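PDB 3IC4: glutaredoxin (Grx-1) from Archaeoglobus fulgidus, which probably carries electrons in thiol-disulfide exchange as a small redox protein of the glutaredoxin family. Local coordinates for residues A[23-28]-A[67-72]. Residues are numbered along the deposited sequence; the frame is centred on the assembly and turned at random.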
ATOM      1  N   PRO A  23      -2.922 -11.826  -6.656  1.00  2.00           N
ATOM      2  CA  PRO A  23      -4.316 -11.565  -7.030  1.00  2.00           C
ATOM      3  C   PRO A  23      -5.117 -10.769  -6.020  1.00  2.00           C
ATOM      4  O   PRO A  23      -6.019 -10.047  -6.406  1.00  2.00           O
ATOM      5  CB  PRO A  23      -4.897 -12.951  -7.212  1.00  2.00           C
ATOM      6  CG  PRO A  23      -4.077 -13.812  -6.353  1.00  2.18           C
ATOM      7  CD  PRO A  23      -2.694 -13.268  -6.420  1.00  2.00           C
ATOM      8  N   HIS A  24      -4.745 -10.842  -4.741  1.00  2.00           N
ATOM      9  CA  HIS A  24      -5.383  -9.992  -3.710  1.00  2.00           C
ATOM     10  C   HIS A  24      -5.041  -8.561  -3.901  1.00  2.00           C
ATOM     11  O   HIS A  24      -5.879  -7.697  -3.775  1.00  2.00           O
ATOM     12  CB  HIS A  24      -4.946 -10.383  -2.308  1.00  2.00           C
ATOM     13  CG  HIS A  24      -5.065 -11.843  -2.036  1.00  3.01           C
ATOM     14  ND1 HIS A  24      -6.275 -12.481  -2.003  1.00  2.50           N
ATOM     15  CD2 HIS A  24      -4.128 -12.777  -1.727  1.00  3.01           C
ATOM     16  CE1 HIS A  24      -6.090 -13.759  -1.735  1.00  5.21           C
ATOM     17  NE2 HIS A  24      -4.796 -13.969  -1.529  1.00  4.56           N
ATOM     18  N   CYS A  25      -3.781  -8.330  -4.237  1.00  2.00           N
ATOM     19  CA  CYS A  25      -3.273  -6.971  -4.562  1.00  2.00           C
ATOM     20  C   CYS A  25      -3.895  -6.418  -5.808  1.00  2.00           C
ATOM     21  O   CYS A  25      -4.288  -5.256  -5.827  1.00  2.00           O
ATOM     22  CB  CYS A  25      -1.775  -6.961  -4.725  1.00  2.00           C
ATOM     23  SG  CYS A  25      -0.920  -7.374  -3.199  1.00  2.00           S
ATOM     24  N   LYS A  26      -4.027  -7.251  -6.841  1.00  2.00           N
ATOM     25  CA  LYS A  26      -4.755  -6.848  -8.079  1.00  2.00           C
ATOM     26  C   LYS A  26      -6.181  -6.397  -7.789  1.00  2.00           C
ATOM     27  O   LYS A  26      -6.638  -5.390  -8.314  1.00  2.00           O
ATOM     28  CB  LYS A  26      -4.791  -7.977  -9.117  1.00  2.00           C
ATOM     29  CG  LYS A  26      -3.470  -8.312  -9.761  1.00  2.57           C
ATOM     30  CD  LYS A  26      -3.584  -9.494 -10.724  1.00  2.00           C
ATOM     31  CE  LYS A  26      -2.247  -9.978 -11.166  1.00  4.92           C
ATOM     32  NZ  LYS A  26      -2.434 -10.962 -12.201  1.00  2.00           N
ATOM     33  N   ARG A  27      -6.910  -7.174  -7.007  1.00  2.00           N
ATOM     34  CA  ARG A  27      -8.290  -6.865  -6.631  1.00  2.00           C
ATOM     35  C   ARG A  27      -8.373  -5.511  -5.873  1.00  2.00           C
ATOM     36  O   ARG A  27      -9.219  -4.677  -6.110  1.00  2.00           O
ATOM     37  CB  ARG A  27      -8.891  -7.994  -5.791  1.00  2.00           C
ATOM     38  CG  ARG A  27      -9.345  -9.186  -6.584  1.00  2.00           C
ATOM     39  CD  ARG A  27     -10.062 -10.210  -5.700  1.00  2.00           C
ATOM     40  NE  ARG A  27      -9.108 -11.083  -5.060  1.00  2.00           N
ATOM     41  CZ  ARG A  27      -8.553 -12.160  -5.619  1.00  2.00           C
ATOM     42  NH1 ARG A  27      -7.707 -12.885  -4.900  1.00  2.86           N
ATOM     43  NH2 ARG A  27      -8.789 -12.562  -6.858  1.00  2.00           N
ATOM     44  N   THR A  28      -7.442  -5.334  -4.945  1.00  2.00           N
ATOM     45  CA  THR A  28      -7.393  -4.107  -4.160  1.00  2.00           C
ATOM     46  C   THR A  28      -7.091  -2.890  -5.057  1.00  2.00           C
ATOM     47  O   THR A  28      -7.712  -1.856  -4.912  1.00  2.00           O
ATOM     48  CB  THR A  28      -6.310  -4.214  -3.073  1.00  2.00           C
ATOM     49  OG1 THR A  28      -6.575  -5.374  -2.291  1.00  2.00           O
ATOM     50  CG2 THR A  28      -6.264  -2.971  -2.144  1.00  2.00           C
ATOM     51  N   SER A  67       2.751  -9.343   5.302  1.00  2.00           N
ATOM     52  CA  SER A  67       1.780  -9.627   4.230  1.00  2.00           C
ATOM     53  C   SER A  67       1.306  -8.381   3.508  1.00  2.00           C
ATOM     54  O   SER A  67       1.410  -7.249   3.984  1.00  2.00           O
ATOM     55  CB  SER A  67       0.606 -10.427   4.757  1.00  2.00           C
ATOM     56  OG  SER A  67       1.056 -11.658   5.282  1.00  4.67           O
ATOM     57  N   VAL A  68       0.737  -8.647   2.335  1.00  2.00           N
ATOM     58  CA  VAL A  68       0.152  -7.598   1.488  1.00  2.00           C
ATOM     59  C   VAL A  68      -1.140  -8.181   0.877  1.00  2.00           C
ATOM     60  O   VAL A  68      -1.314  -9.393   0.907  1.00  2.00           O
ATOM     61  CB  VAL A  68       1.142  -7.118   0.342  1.00  2.00           C
ATOM     62  CG1 VAL A  68       2.360  -6.361   0.945  1.00  4.27           C
ATOM     63  CG2 VAL A  68       1.636  -8.309  -0.417  1.00  2.00           C
ATOM     64  N   PRO A  69      -2.061  -7.323   0.367  1.00  2.00           N
ATOM     65  CA  PRO A  69      -1.934  -5.837   0.281  1.00  2.00           C
ATOM     66  C   PRO A  69      -2.069  -5.113   1.604  1.00  2.00           C
ATOM     67  O   PRO A  69      -2.706  -5.593   2.517  1.00  2.00           O
ATOM     68  CB  PRO A  69      -3.124  -5.429  -0.624  1.00  2.00           C
ATOM     69  CG  PRO A  69      -4.174  -6.514  -0.311  1.00  2.00           C
ATOM     70  CD  PRO A  69      -3.343  -7.763  -0.238  1.00  2.00           C
ATOM     71  N   VAL A  70      -1.428  -3.937   1.703  1.00  2.00           N
ATOM     72  CA  VAL A  70      -1.706  -3.004   2.802  1.00  2.00           C
ATOM     73  C   VAL A  70      -2.086  -1.667   2.187  1.00  2.00           C
ATOM     74  O   VAL A  70      -1.419  -1.170   1.261  1.00  2.00           O
ATOM     75  CB  VAL A  70      -0.517  -2.835   3.771  1.00  2.00           C
ATOM     76  CG1 VAL A  70      -0.770  -1.680   4.827  1.00  2.00           C
ATOM     77  CG2 VAL A  70      -0.256  -4.163   4.442  1.00  2.00           C
ATOM     78  N   VAL A  71      -3.194  -1.135   2.629  1.00  2.00           N
ATOM     79  CA  VAL A  71      -3.641   0.196   2.187  1.00  2.00           C
ATOM     80  C   VAL A  71      -3.669   1.086   3.433  1.00  2.00           C
ATOM     81  O   VAL A  71      -4.257   0.750   4.444  1.00  2.00           O
ATOM     82  CB  VAL A  71      -5.006   0.192   1.477  1.00  2.00           C
ATOM     83  CG1 VAL A  71      -5.402   1.622   1.040  1.00  2.00           C
ATOM     84  CG2 VAL A  71      -4.958  -0.725   0.245  1.00  2.00           C
ATOM     85  N   VAL A  72      -3.022   2.228   3.280  1.00  2.00           N
ATOM     86  CA  VAL A  72      -2.808   3.176   4.367  1.00  2.00           C
ATOM     87  C   VAL A  72      -3.457   4.491   4.036  1.00  2.00           C
ATOM     88  O   VAL A  72      -3.275   5.035   2.920  1.00  2.00           O
ATOM     89  CB  VAL A  72      -1.311   3.446   4.650  1.00  2.00           C
ATOM     90  CG1 VAL A  72      -1.196   4.364   5.927  1.00  2.86           C
ATOM     91  CG2 VAL A  72      -0.574   2.104   4.799  1.00  6.16           C
TER
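Cys25 and Thr28, one helical turn apart, close on the ring of Pro69, the cis-proline of the thioredoxin fold, at the point where the loop enters strand 70-73. Cys25 belongs with Cys22 to a CxxC sequence at the start of helix 23-35, consistent with the redox site of glutaredoxins. The packing is by van der Waals contact, mostly apolar, and no hydrogen bond joins the two segments. Cys25 SG, anti to its own carbonyl carbon (chi1 -64°), lies 3.7 Å from Pro69 N and 3.8 Å from Pro69 CD. Val68 CG2 lies 3.9 Å from the same sulfur, Cys25 SG. The side chain of His24 reaches the same ring through CB, 3.7 Å from Pro69 CD. Further along, Thr28 CG2 meets Val71 CG2 at 3.5 Å; Met16 of strand 15-18 and Leu86 of helix 83-91 also touch Thr28 and Val71, where helix 23-35 packs on the sheet. Within the helix, His24 O accepts from both Thr28 N and Thr28 OG1, which reach it from opposite faces of the carbonyl plane. An alanine at Thr28 would probably open a gap beside Val71 CG2 and the Pro69 ring and deprive His24 O of its hydroxyl donor. Thr28 OG1, hydrogen-bonded to His24 O at 2.8 Å, lies 3.3 Å from Pro69 CG.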